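Local atomic coordinates of putative uncharacterized protein (Chaetomium thermophilum, PDB entry 4XRI), a protein that serves as a HEAT-repeat transport receptor of the importin-beta family, carrying proteins into the nucleus and probably binding a small GTPase. Residues A[154-159]-A[195-200]; A[188-193]-A[227-232]; A[529-534]-A[587-592]; A[536-541]-A[594-599]; A[699-704]-A[712-717]. The protein carries 2 engineered substitutions. All coordinates share one frame; numbering follows the deposited sequence.

Interaction 1. Residues A[154-159]-A[195-200]. With SO4 (sulfate ion), chain I.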
# COMPACT_ATOMS: atom_id res chain seq x y z
N HIS A 154 -9.53 39.94 7.65
CA HIS A 154 -8.62 38.92 8.16
C HIS A 154 -9.17 38.17 9.36
O HIS A 154 -8.93 36.97 9.50
CB HIS A 154 -7.27 39.55 8.51
CG HIS A 154 -6.35 39.69 7.34
ND1 HIS A 154 -6.49 40.69 6.39
CD2 HIS A 154 -5.28 38.96 6.95
CE1 HIS A 154 -5.55 40.56 5.48
NE2 HIS A 154 -4.80 39.51 5.79
N GLN A 155 -9.92 38.86 10.23
CA GLN A 155 -10.54 38.17 11.35
C GLN A 155 -11.55 37.15 10.82
O GLN A 155 -11.68 36.06 11.38
CB GLN A 155 -11.23 39.14 12.31
CG GLN A 155 -11.88 38.41 13.49
CD GLN A 155 -12.41 39.34 14.56
OE1 GLN A 155 -13.16 40.27 14.29
NE2 GLN A 155 -12.02 39.07 15.80
N LYS A 156 -12.25 37.51 9.75
CA LYS A 156 -13.17 36.58 9.11
C LYS A 156 -12.43 35.37 8.54
O LYS A 156 -12.78 34.23 8.84
CB LYS A 156 -13.95 37.28 7.99
CG LYS A 156 -15.16 38.06 8.46
CD LYS A 156 -16.01 38.48 7.27
CE LYS A 156 -17.33 39.09 7.72
NZ LYS A 156 -18.27 39.26 6.57
N GLN A 157 -11.42 35.65 7.72
CA GLN A 157 -10.59 34.61 7.12
C GLN A 157 -10.08 33.60 8.14
O GLN A 157 -10.30 32.40 8.00
CB GLN A 157 -9.38 35.23 6.41
CG GLN A 157 -9.68 36.06 5.18
CD GLN A 157 -8.41 36.65 4.58
OE1 GLN A 157 -8.12 37.83 4.76
NE2 GLN A 157 -7.65 35.83 3.88
N ALA A 158 -9.42 34.12 9.17
CA ALA A 158 -8.74 33.29 10.16
C ALA A 158 -9.72 32.52 11.04
O ALA A 158 -9.45 31.39 11.44
CB ALA A 158 -7.83 34.16 11.03
N SER A 159 -10.87 33.13 11.32
CA SER A 159 -11.88 32.49 12.15
C SER A 159 -12.58 31.38 11.38
O SER A 159 -12.91 30.34 11.94
CB SER A 159 -12.90 33.51 12.66
OG SER A 159 -12.25 34.50 13.43
N LYS A 195 -21.42 34.53 -3.36
CA LYS A 195 -20.94 35.61 -4.22
C LYS A 195 -21.41 36.97 -3.70
O LYS A 195 -20.86 38.00 -4.08
CB LYS A 195 -21.41 35.40 -5.66
CG LYS A 195 -22.92 35.52 -5.87
CD LYS A 195 -23.26 35.36 -7.35
CE LYS A 195 -24.76 35.41 -7.60
NZ LYS A 195 -25.48 34.33 -6.89
N GLU A 196 -22.41 36.95 -2.83
CA GLU A 196 -22.88 38.17 -2.18
C GLU A 196 -21.83 38.70 -1.21
O GLU A 196 -21.88 39.86 -0.81
CB GLU A 196 -24.20 37.92 -1.46
CG GLU A 196 -25.40 37.78 -2.38
CD GLU A 196 -25.45 36.44 -3.08
OE1 GLU A 196 -24.80 35.49 -2.60
OE2 GLU A 196 -26.14 36.33 -4.12
N GLU A 197 -20.89 37.84 -0.83
CA GLU A 197 -19.74 38.26 -0.04
C GLU A 197 -18.76 39.02 -0.93
O GLU A 197 -18.17 38.44 -1.84
CB GLU A 197 -19.06 37.06 0.62
CG GLU A 197 -17.68 37.36 1.18
CD GLU A 197 -17.70 38.40 2.28
OE1 GLU A 197 -18.62 38.35 3.13
OE2 GLU A 197 -16.81 39.28 2.29
N PRO A 198 -18.58 40.32 -0.66
CA PRO A 198 -17.77 41.21 -1.50
C PRO A 198 -16.29 40.84 -1.52
O PRO A 198 -15.62 41.05 -2.53
CB PRO A 198 -17.97 42.59 -0.85
CG PRO A 198 -18.30 42.28 0.57
CD PRO A 198 -19.11 41.02 0.53
N ASN A 199 -15.80 40.29 -0.42
CA ASN A 199 -14.38 40.01 -0.27
C ASN A 199 -14.00 38.60 -0.74
O ASN A 199 -14.50 37.61 -0.21
CB ASN A 199 -13.97 40.20 1.20
CG ASN A 199 -12.50 40.50 1.36
OD1 ASN A 199 -11.64 39.72 0.94
ND2 ASN A 199 -12.19 41.65 1.96
N ASN A 200 -13.12 38.53 -1.73
CA ASN A 200 -12.71 37.26 -2.30
C ASN A 200 -11.84 36.42 -1.36
O ASN A 200 -11.86 35.20 -1.42
CB ASN A 200 -11.96 37.48 -3.62
CG ASN A 200 -12.89 37.83 -4.76
OD1 ASN A 200 -14.09 37.57 -4.70
ND2 ASN A 200 -12.34 38.40 -5.82
S SO4 I . -2.69 39.80 2.88
O1 SO4 I . -2.31 39.85 4.29
O2 SO4 I . -1.73 38.99 2.15
O3 SO4 I . -4.03 39.22 2.75
O4 SO4 I . -2.71 41.16 2.34
O HOH W 1 -16.98 40.54 4.66
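The flat carboxylate of Glu197 is engaged at both oxygens: OE1 lies 3.6 Å from Lys156 NZ in a long salt bridge, and OE2 accepts the backbone N-H of Asn199 on its anti side, 31° out of the carboxylate plane. The other flat group is the His154 ring, which carries Gln157 OE1 over the centre of one face and meets a sulfate ion, probably from the crystallisation liquor, at its edge. There His154 NE2 donates to sulfate O1 over 2.9 Å, while a second, weak bond runs to O3; Ser114 also holds the ion. A leucine in place of His154 would probably leave sulfate O1 without its N-H donor and Gln157 OE1 without the ring it lies over.

Between the two segments the union is electrostatic and narrow. With CG anti to its carbonyl carbon (chi1 -83°) and the chain extended beyond, Lys156 spans the gap, as a long flexible amine can. A water reinforces the long direct pairing: it accepts from Lys156 NZ at 2.6 Å and donates to Glu197 OE2 at 2.7 Å. Glu197 therefore faces the lysine and steadies its own loop at the same time.

Asn199, whose short amide suits a helix start, is the N-cap of helix 200-212, and its ND2 also bonds Gln153. The arrangement is a surface tie between helix 153-168 and the capped turn joining two later helices, part of the superhelical stack of a HEAT-repeat protein.

Interaction 2. Residues A[188-193]-A[227-232]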
# COMPACT_ATOMS: atom_id res chain seq x y z
N ALA A 188 -22.59 30.21 8.84
CA ALA A 188 -21.46 31.13 8.79
C ALA A 188 -20.54 30.85 7.61
O ALA A 188 -20.11 31.78 6.92
CB ALA A 188 -20.68 31.08 10.10
N VAL A 189 -20.24 29.58 7.37
CA VAL A 189 -19.29 29.22 6.31
C VAL A 189 -19.93 29.34 4.93
O VAL A 189 -19.27 29.74 3.97
CB VAL A 189 -18.73 27.79 6.50
CG1 VAL A 189 -18.10 27.66 7.89
CG2 VAL A 189 -19.79 26.73 6.30
N VAL A 190 -21.22 29.02 4.82
CA VAL A 190 -21.91 29.08 3.54
C VAL A 190 -22.14 30.53 3.14
O VAL A 190 -21.91 30.91 1.99
CB VAL A 190 -23.26 28.34 3.58
CG1 VAL A 190 -24.11 28.71 2.36
CG2 VAL A 190 -23.04 26.84 3.64
N GLN A 191 -22.59 31.34 4.10
CA GLN A 191 -22.81 32.75 3.84
C GLN A 191 -21.51 33.46 3.51
O GLN A 191 -21.49 34.42 2.74
CB GLN A 191 -23.49 33.43 5.03
CG GLN A 191 -24.96 33.09 5.17
CD GLN A 191 -25.64 33.87 6.28
OE1 GLN A 191 -24.99 34.54 7.08
NE2 GLN A 191 -26.97 33.78 6.33
N GLY A 192 -20.42 32.98 4.09
CA GLY A 192 -19.12 33.56 3.82
C GLY A 192 -18.64 33.23 2.42
O GLY A 192 -17.84 33.95 1.84
N ALA A 193 -19.12 32.11 1.88
CA ALA A 193 -18.65 31.59 0.60
C ALA A 193 -19.45 32.13 -0.58
O ALA A 193 -19.01 32.02 -1.73
CB ALA A 193 -18.69 30.07 0.61
N ARG A 227 -28.56 19.75 2.14
CA ARG A 227 -27.92 19.27 0.92
C ARG A 227 -27.93 20.35 -0.16
O ARG A 227 -26.88 20.74 -0.67
CB ARG A 227 -28.63 18.01 0.42
CG ARG A 227 -27.71 17.07 -0.34
CD ARG A 227 -28.48 15.93 -1.01
NE ARG A 227 -29.19 15.08 -0.06
CZ ARG A 227 -30.50 14.88 -0.07
NH1 ARG A 227 -31.25 15.47 -0.99
NH2 ARG A 227 -31.07 14.09 0.83
N ASN A 228 -29.12 20.82 -0.51
CA ASN A 228 -29.28 21.85 -1.53
C ASN A 228 -28.59 23.16 -1.15
O ASN A 228 -28.03 23.85 -2.00
CB ASN A 228 -30.77 22.11 -1.79
CG ASN A 228 -31.45 20.93 -2.45
OD1 ASN A 228 -30.97 20.39 -3.45
ND2 ASN A 228 -32.58 20.52 -1.89
N TYR A 229 -28.63 23.48 0.14
CA TYR A 229 -27.95 24.65 0.70
C TYR A 229 -26.47 24.63 0.34
O TYR A 229 -25.97 25.55 -0.30
CB TYR A 229 -28.14 24.67 2.23
CG TYR A 229 -27.81 25.98 2.91
CD1 TYR A 229 -26.88 26.02 3.94
CD2 TYR A 229 -28.44 27.16 2.55
CE1 TYR A 229 -26.58 27.21 4.59
CE2 TYR A 229 -28.15 28.36 3.19
CZ TYR A 229 -27.21 28.37 4.21
OH TYR A 229 -26.92 29.56 4.84
N ILE A 230 -25.80 23.56 0.74
CA ILE A 230 -24.37 23.39 0.50
C ILE A 230 -24.05 23.27 -0.98
O ILE A 230 -23.11 23.90 -1.47
CB ILE A 230 -23.85 22.14 1.24
CG1 ILE A 230 -23.99 22.34 2.75
CG2 ILE A 230 -22.41 21.86 0.86
CD1 ILE A 230 -23.80 21.08 3.55
N MET A 231 -24.83 22.47 -1.70
CA MET A 231 -24.57 22.24 -3.12
C MET A 231 -24.74 23.52 -3.94
O MET A 231 -24.01 23.74 -4.91
CB MET A 231 -25.49 21.14 -3.67
CG MET A 231 -25.20 19.76 -3.09
SD MET A 231 -23.48 19.27 -3.27
CE MET A 231 -23.37 19.07 -5.05
N GLN A 232 -25.69 24.36 -3.55
CA GLN A 232 -25.93 25.60 -4.28
C GLN A 232 -24.71 26.53 -4.21
O GLN A 232 -24.28 27.06 -5.23
CB GLN A 232 -27.17 26.32 -3.74
CG GLN A 232 -27.61 27.53 -4.57
CD GLN A 232 -26.86 28.80 -4.23
OE1 GLN A 232 -26.46 29.00 -3.08
NE2 GLN A 232 -26.65 29.65 -5.22
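Helix-to-helix packing of the kind that builds a HEAT-repeat solenoid brings Val190 of helix 182-193 against Tyr229 of helix 224-238. The two backbones come closest at Val190 and Ile230, whose CA atoms are 6.9 Å apart, yet the contact is made mainly by the valine and the tyrosine ring.

Val190 CG1 stands over one face of that ring in a CH-pi contact, 3.9 Å from its centroid and 25° off the normal. The methyl is displaced from the centre toward the CE1-CZ bond, so that its nearest ring atom is Tyr229 CZ, at 3.6 Å. The other branch does its share: Val190 CG2 touches Tyr229 CE1 at 3.7 Å, and the branched residue thus straddles one border of the ring. A beta-branched side chain suits this place because it offers two methyls close to its own helix, while the long, flat tyrosine covers the distance from the other. The ring gets there because Tyr229 CG lies anti to the backbone N (chi1 -165°), which carries the aromatic group across to the neighbouring helix. Beyond the valine, Gln191 lays CG beside the phenol oxygen, 4.1 Å from Tyr229 OH, a loose border of aliphatic chain at the exposed margin.

A glycerol molecule, probably from the crystallisation liquor, lies about 4 Å from the tyrosine side chain. Helix 200-212 bridges the pair, its Leu210 touching both Val189 and Ile230, and helix 265-280 continues the layer through Tyr267 and Leu272, which pack on Met231.

Interaction 3. Residues A[529-534]-A[587-592]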
# COMPACT_ATOMS: atom_id res chain seq x y z
N ALA A 529 16.59 -3.12 -13.65
CA ALA A 529 15.38 -3.43 -14.41
C ALA A 529 15.60 -4.60 -15.36
O ALA A 529 14.73 -5.46 -15.52
CB ALA A 529 14.91 -2.22 -15.18
N ALA A 530 16.78 -4.64 -15.98
CA ALA A 530 17.11 -5.68 -16.95
C ALA A 530 17.35 -7.02 -16.27
O ALA A 530 17.00 -8.07 -16.80
CB ALA A 530 18.33 -5.28 -17.77
N TYR A 531 17.94 -6.98 -15.08
CA TYR A 531 18.14 -8.18 -14.28
C TYR A 531 16.79 -8.79 -13.89
O TYR A 531 16.63 -10.01 -13.89
CB TYR A 531 18.96 -7.88 -13.02
CG TYR A 531 20.46 -8.04 -13.20
CD1 TYR A 531 20.99 -9.18 -13.81
CD2 TYR A 531 21.34 -7.06 -12.76
CE1 TYR A 531 22.36 -9.32 -13.97
CE2 TYR A 531 22.70 -7.21 -12.92
CZ TYR A 531 23.21 -8.34 -13.52
OH TYR A 531 24.57 -8.48 -13.68
N GLU A 532 15.83 -7.93 -13.57
CA GLU A 532 14.48 -8.38 -13.24
C GLU A 532 13.86 -9.10 -14.43
O GLU A 532 13.20 -10.13 -14.27
CB GLU A 532 13.60 -7.21 -12.82
CG GLU A 532 12.30 -7.64 -12.16
CD GLU A 532 11.34 -6.49 -11.92
OE1 GLU A 532 11.59 -5.37 -12.43
OE2 GLU A 532 10.33 -6.71 -11.22
N VAL A 533 14.07 -8.55 -15.63
CA VAL A 533 13.60 -9.17 -16.86
C VAL A 533 14.19 -10.56 -17.02
O VAL A 533 13.47 -11.53 -17.29
CB VAL A 533 13.97 -8.32 -18.10
CG1 VAL A 533 13.50 -9.01 -19.37
CG2 VAL A 533 13.38 -6.94 -17.99
N LEU A 534 15.50 -10.65 -16.85
CA LEU A 534 16.22 -11.91 -16.95
C LEU A 534 15.66 -12.95 -15.98
O LEU A 534 15.51 -14.12 -16.32
CB LEU A 534 17.71 -11.70 -16.70
CG LEU A 534 18.61 -12.92 -16.83
CD1 LEU A 534 18.35 -13.63 -18.15
CD2 LEU A 534 20.07 -12.53 -16.70
N CYS A 587 21.40 -12.03 -7.03
CA CYS A 587 20.81 -13.06 -6.19
C CYS A 587 19.41 -13.42 -6.69
O CYS A 587 19.01 -14.58 -6.64
CB CYS A 587 20.75 -12.60 -4.73
SG CYS A 587 22.32 -12.69 -3.84
N THR A 588 18.68 -12.41 -7.17
CA THR A 588 17.34 -12.62 -7.70
C THR A 588 17.37 -13.54 -8.92
O THR A 588 16.56 -14.46 -9.02
CB THR A 588 16.69 -11.28 -8.10
OG1 THR A 588 16.44 -10.50 -6.92
CG2 THR A 588 15.37 -11.52 -8.83
N VAL A 589 18.30 -13.29 -9.83
CA VAL A 589 18.46 -14.12 -11.01
C VAL A 589 18.93 -15.52 -10.63
O VAL A 589 18.41 -16.51 -11.14
CB VAL A 589 19.47 -13.51 -12.01
CG1 VAL A 589 19.63 -14.41 -13.21
CG2 VAL A 589 19.02 -12.12 -12.44
N LEU A 590 19.92 -15.58 -9.74
CA LEU A 590 20.42 -16.86 -9.25
C LEU A 590 19.29 -17.70 -8.67
O LEU A 590 19.14 -18.88 -8.99
CB LEU A 590 21.52 -16.66 -8.20
CG LEU A 590 22.03 -17.95 -7.57
CD1 LEU A 590 22.71 -18.82 -8.61
CD2 LEU A 590 22.97 -17.67 -6.40
N GLN A 591 18.48 -17.06 -7.82
CA GLN A 591 17.31 -17.70 -7.22
C GLN A 591 16.38 -18.28 -8.29
O GLN A 591 15.86 -19.38 -8.13
CB GLN A 591 16.55 -16.69 -6.36
CG GLN A 591 15.33 -17.25 -5.65
CD GLN A 591 14.53 -16.18 -4.94
OE1 GLN A 591 15.03 -15.09 -4.66
NE2 GLN A 591 13.26 -16.48 -4.65
N ALA A 592 16.21 -17.54 -9.38
CA ALA A 592 15.35 -17.96 -10.48
C ALA A 592 15.88 -19.23 -11.14
O ALA A 592 15.12 -20.16 -11.41
CB ALA A 592 15.21 -16.85 -11.50
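With CG1 anti to its backbone N (chi1 179°) and CG2 anti to its carbonyl carbon, Val589 spreads two methyls that serve two different residues of the facing helix, Leu534 and Tyr531. Leu534 answers with CG likewise turned away from its own nitrogen (chi1 -178°), and its CD2 comes to 4.0 Å from Val589 CG1. The second methyl settles by Tyr531: Val589 CG2 lies 3.5 Å from the main-chain Tyr531 O and 3.8 Å from the ring atom Tyr531 CD1. The valine crosses both partners at about a right angle, and wedges between them three residues apart on one helix.

Such a site suits a compact, beta-branched residue, since the helices are close here, with the CA atoms of Leu534 and Val589 only 6.7 Å apart. Cutting Val589 back to an alanine is likely to open a gap beside Leu534 CD2 and over Tyr531 O, where the two methyls now rest.

The tyrosine is amphipathic in its use. Its ring carbons join the apolar layer, while its hydroxyl is hydrogen-bonded to Arg559 of helix 546-567. That same helix adds Leu552 against Leu534 and Ile556 against Val589, so it seals the seam. The result is a buried apolar core where helices 524-539, 546-567 and 573-597 meet, the kind of interior on which an alpha-helical HEAT solenoid is built.

Interaction 4. Residues A[536-541]-A[594-599]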
# COMPACT_ATOMS: atom_id res chain seq x y z
N VAL A 536 12.59 -13.11 -14.79
CA VAL A 536 11.26 -13.51 -15.24
C VAL A 536 11.32 -14.42 -16.46
O VAL A 536 10.52 -15.35 -16.59
CB VAL A 536 10.39 -12.27 -15.55
CG1 VAL A 536 9.06 -12.68 -16.17
CG2 VAL A 536 10.16 -11.45 -14.29
N PHE A 537 12.28 -14.17 -17.34
CA PHE A 537 12.52 -15.05 -18.48
C PHE A 537 12.89 -16.45 -18.02
O PHE A 537 12.44 -17.44 -18.58
CB PHE A 537 13.62 -14.48 -19.39
CG PHE A 537 13.10 -13.68 -20.55
CD1 PHE A 537 12.65 -12.38 -20.37
CD2 PHE A 537 13.06 -14.22 -21.82
CE1 PHE A 537 12.18 -11.64 -21.43
CE2 PHE A 537 12.59 -13.49 -22.89
CZ PHE A 537 12.15 -12.19 -22.69
N VAL A 538 13.72 -16.52 -16.98
CA VAL A 538 14.15 -17.79 -16.41
C VAL A 538 12.99 -18.53 -15.76
O VAL A 538 12.79 -19.72 -16.00
CB VAL A 538 15.27 -17.60 -15.37
CG1 VAL A 538 15.47 -18.87 -14.56
CG2 VAL A 538 16.56 -17.19 -16.06
N GLN A 539 12.24 -17.81 -14.93
CA GLN A 539 11.09 -18.38 -14.24
C GLN A 539 10.12 -19.07 -15.20
O GLN A 539 9.59 -20.14 -14.89
CB GLN A 539 10.34 -17.29 -13.45
CG GLN A 539 11.11 -16.68 -12.30
CD GLN A 539 10.34 -15.58 -11.61
OE1 GLN A 539 9.14 -15.43 -11.81
NE2 GLN A 539 11.04 -14.79 -10.79
N ASN A 540 9.92 -18.46 -16.36
CA ASN A 540 8.94 -18.94 -17.32
C ASN A 540 9.55 -19.74 -18.47
O ASN A 540 8.90 -19.96 -19.50
CB ASN A 540 8.15 -17.76 -17.89
CG ASN A 540 7.37 -17.02 -16.83
OD1 ASN A 540 6.24 -17.39 -16.50
ND2 ASN A 540 7.96 -15.95 -16.29
N ALA A 541 10.79 -20.16 -18.31
CA ALA A 541 11.50 -20.89 -19.36
C ALA A 541 10.98 -22.32 -19.48
O ALA A 541 10.57 -22.92 -18.50
CB ALA A 541 12.99 -20.88 -19.09
N VAL A 594 17.94 -21.40 -9.81
CA VAL A 594 17.90 -22.49 -8.84
C VAL A 594 16.52 -23.15 -8.82
O VAL A 594 16.41 -24.38 -8.95
CB VAL A 594 18.25 -22.01 -7.41
CG1 VAL A 594 17.99 -23.12 -6.40
CG2 VAL A 594 19.70 -21.54 -7.34
N GLN A 595 15.49 -22.33 -8.67
CA GLN A 595 14.11 -22.82 -8.66
C GLN A 595 13.75 -23.52 -9.97
O GLN A 595 13.10 -24.57 -9.97
CB GLN A 595 13.12 -21.68 -8.41
CG GLN A 595 13.15 -21.12 -7.00
CD GLN A 595 12.01 -20.15 -6.73
OE1 GLN A 595 12.22 -19.06 -6.19
NE2 GLN A 595 10.80 -20.54 -7.11
N ARG A 596 14.18 -22.93 -11.08
CA ARG A 596 13.86 -23.46 -12.40
C ARG A 596 14.56 -24.79 -12.67
O ARG A 596 13.99 -25.69 -13.29
CB ARG A 596 14.22 -22.46 -13.49
CG ARG A 596 13.70 -22.85 -14.86
CD ARG A 596 12.19 -23.03 -14.83
NE ARG A 596 11.69 -23.64 -16.07
CZ ARG A 596 11.53 -24.94 -16.25
NH1 ARG A 596 11.82 -25.79 -15.27
NH2 ARG A 596 11.07 -25.40 -17.40
N LEU A 597 15.80 -24.92 -12.20
CA LEU A 597 16.57 -26.13 -12.45
C LEU A 597 16.20 -27.24 -11.46
O LEU A 597 16.31 -28.42 -11.78
CB LEU A 597 18.07 -25.84 -12.36
CG LEU A 597 18.68 -25.11 -13.57
CD1 LEU A 597 20.12 -24.72 -13.30
CD2 LEU A 597 18.59 -25.98 -14.82
N ASP A 598 15.75 -26.83 -10.27
CA ASP A 598 15.42 -27.77 -9.19
C ASP A 598 16.61 -28.68 -8.89
O ASP A 598 17.71 -28.21 -8.65
CB ASP A 598 14.17 -28.59 -9.53
CG ASP A 598 13.52 -29.19 -8.30
OD1 ASP A 598 13.68 -28.62 -7.20
OD2 ASP A 598 12.86 -30.24 -8.43
N LYS A 599 16.37 -29.99 -8.94
CA LYS A 599 17.38 -30.99 -8.59
C LYS A 599 18.66 -30.87 -9.42
O LYS A 599 19.74 -31.24 -8.96
CB LYS A 599 16.81 -32.40 -8.76
CG LYS A 599 15.68 -32.74 -7.81
CD LYS A 599 16.21 -33.05 -6.42
CE LYS A 599 15.08 -33.38 -5.47
NZ LYS A 599 14.22 -34.47 -6.00
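Two helix ends lie side by side here, the CA atoms of Gln539 and Arg596 being 6.1 Å apart where helices 524-539 and 573-597 finish. Arg596 carries nearly all of the contact. Its chain bends at chi2 (57°), which folds the methylenes over the last turn of the other helix: CB meets Val538 CG1 at 3.9 Å, and CG rests 3.5 Å from the carbonyl Val538 O.

The guanidinium then grips one oxygen side-on. Arg596 NE and Arg596 NH2 each donate to Ala541 O over 2.8 Å, and this acceptor lies almost in the guanidinium plane, although both nitrogens approach from the same face of the carbonyl and out of its plane. The acceptor is a main-chain oxygen, and the methyl Ala541 CB lies 4.3 Å from Arg596 NE. Asn540 helps to finish the helix, since Asn540 ND2 bonds back to Val536 O at 2.6 Å.

Because NH2 also donates to Asn543 OD1, the group has two acceptors, which limits its rotation. The cation meets neutral oxygens at a helix C-terminus, whose negative dipole end would probably stabilise its charge without a carboxylate among these acceptors.

Interaction 5. Residues A[699-704]-A[712-717]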
# COMPACT_ATOMS: atom_id res chain seq x y z
N GLY A 699 12.58 -17.63 22.20
CA GLY A 699 13.21 -16.41 22.67
C GLY A 699 12.56 -15.18 22.05
O GLY A 699 12.40 -14.16 22.71
N ASN A 700 12.20 -15.29 20.78
CA ASN A 700 11.52 -14.21 20.07
C ASN A 700 10.15 -13.93 20.67
O ASN A 700 9.70 -12.78 20.70
CB ASN A 700 11.37 -14.56 18.58
CG ASN A 700 10.86 -13.39 17.76
OD1 ASN A 700 9.69 -13.00 17.87
ND2 ASN A 700 11.72 -12.84 16.92
N LEU A 701 9.50 -14.98 21.15
CA LEU A 701 8.16 -14.85 21.71
C LEU A 701 8.17 -14.08 23.02
O LEU A 701 7.14 -13.53 23.43
CB LEU A 701 7.53 -16.23 21.92
CG LEU A 701 7.13 -16.98 20.64
CD1 LEU A 701 6.46 -18.30 20.98
CD2 LEU A 701 6.23 -16.12 19.77
N ARG A 702 9.31 -14.04 23.70
CA ARG A 702 9.44 -13.19 24.88
C ARG A 702 9.56 -11.74 24.45
O ARG A 702 10.59 -11.30 23.95
CB ARG A 702 10.64 -13.60 25.73
CG ARG A 702 10.36 -14.86 26.52
CD ARG A 702 11.25 -15.02 27.73
NE ARG A 702 12.63 -15.27 27.36
CZ ARG A 702 13.06 -16.36 26.73
NH1 ARG A 702 12.21 -17.32 26.37
NH2 ARG A 702 14.35 -16.48 26.43
N SER A 703 8.47 -11.00 24.65
CA SER A 703 8.34 -9.65 24.11
C SER A 703 7.53 -8.76 25.04
O SER A 703 6.80 -9.25 25.91
CB SER A 703 7.70 -9.70 22.72
OG SER A 703 7.56 -8.41 22.17
N THR A 704 7.66 -7.46 24.86
CA THR A 704 6.82 -6.50 25.55
C THR A 704 5.70 -6.07 24.61
O THR A 704 4.90 -5.19 24.93
CB THR A 704 7.62 -5.28 26.04
OG1 THR A 704 8.33 -4.69 24.94
CG2 THR A 704 8.63 -5.70 27.11
N PRO A 712 2.91 -15.11 14.19
CA PRO A 712 2.21 -16.00 13.26
C PRO A 712 3.14 -16.94 12.49
O PRO A 712 2.83 -18.13 12.37
CB PRO A 712 1.52 -15.02 12.29
CG PRO A 712 1.29 -13.80 13.11
CD PRO A 712 2.49 -13.70 14.00
N ALA A 713 4.25 -16.42 11.98
CA ALA A 713 5.20 -17.23 11.24
C ALA A 713 5.95 -18.19 12.16
O ALA A 713 6.33 -19.29 11.76
CB ALA A 713 6.18 -16.35 10.49
N ILE A 714 6.16 -17.77 13.40
CA ILE A 714 6.85 -18.59 14.39
C ILE A 714 6.02 -19.83 14.76
O ILE A 714 6.55 -20.93 14.93
CB ILE A 714 7.17 -17.78 15.67
CG1 ILE A 714 8.32 -16.81 15.40
CG2 ILE A 714 7.53 -18.70 16.83
CD1 ILE A 714 8.61 -15.88 16.56
N LEU A 715 4.71 -19.64 14.85
CA LEU A 715 3.80 -20.74 15.16
C LEU A 715 3.72 -21.72 14.00
O LEU A 715 3.74 -22.93 14.20
CB LEU A 715 2.41 -20.21 15.51
CG LEU A 715 2.36 -19.23 16.68
CD1 LEU A 715 0.92 -18.90 17.02
CD2 LEU A 715 3.10 -19.78 17.89
N GLN A 716 3.64 -21.18 12.79
CA GLN A 716 3.69 -22.00 11.58
C GLN A 716 4.98 -22.81 11.58
O GLN A 716 5.00 -23.98 11.20
CB GLN A 716 3.61 -21.13 10.32
CG GLN A 716 3.82 -21.90 9.03
CD GLN A 716 3.95 -21.00 7.81
OE1 GLN A 716 3.35 -19.92 7.74
NE2 GLN A 716 4.75 -21.43 6.85
N CYS A 717 6.05 -22.17 12.02
CA CYS A 717 7.36 -22.80 12.11
C CYS A 717 7.36 -23.96 13.10
O CYS A 717 7.96 -25.01 12.85
CB CYS A 717 8.40 -21.76 12.51
SG CYS A 717 10.08 -22.22 12.14
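Within 712-717, the segment that sends Ile714 against Asn700 and Leu701, the shortest backbone bond is Cys717 N to Ala713 O, 2.9 Å, and it belongs to the turn from which the isoleucine projects. Across the contact the forces are apolar. Ile714 runs out along CG1, with chi2 near 175°, so that its terminal CD1 is the atom that arrives first. It touches Asn700 OD1 at 3.3 Å and Asn700 CB at 3.7 Å, lying over a face of the amide, displaced toward OD1.

That oxygen has its polar partner elsewhere, for Asn708 ND2 in the connecting loop donates to it; the asparagine thus pins the loop while its carbon atoms give the isoleucine a surface. Leu701 completes the seat. Leu701 CD2 lies 4.0 Å from Ile714 CD1 and 4.1 Å from Ile714 CG2, the two chains running antiparallel alongside one another.

Neighbouring helices close the surroundings: Ile672 of helix 665-682 packs on Ile714, and Val739 of helix 730-743 on Leu701. Helices 690-701 and 711-725 are thus two consecutive helices, joined by a short loop and packed through aliphatic side chains, as in the helical stacking of a HEAT solenoid.

The five contacts fall into separate regions of the superhelix. Interactions 1 and 2 are neighbours, with centres 14 Å apart and segments that alternate along the chain; they touch where Glu197 CG lies 3.5 Å from Gly192 O. Interactions 3 and 4 lie on one pair of helices, 524-539 and 573-597, with centres 11 Å apart, and meet at Ala592 O and Val538 CG1 (3.4 Å): a buried apolar seam passes into a polar helix-end contact. Interaction 5 lies about 15 Å from both at the nearest atoms. Interaction 1, with its sulfate, is 60 Å centre to centre from interaction 3, on the opposite side of the chain's centre.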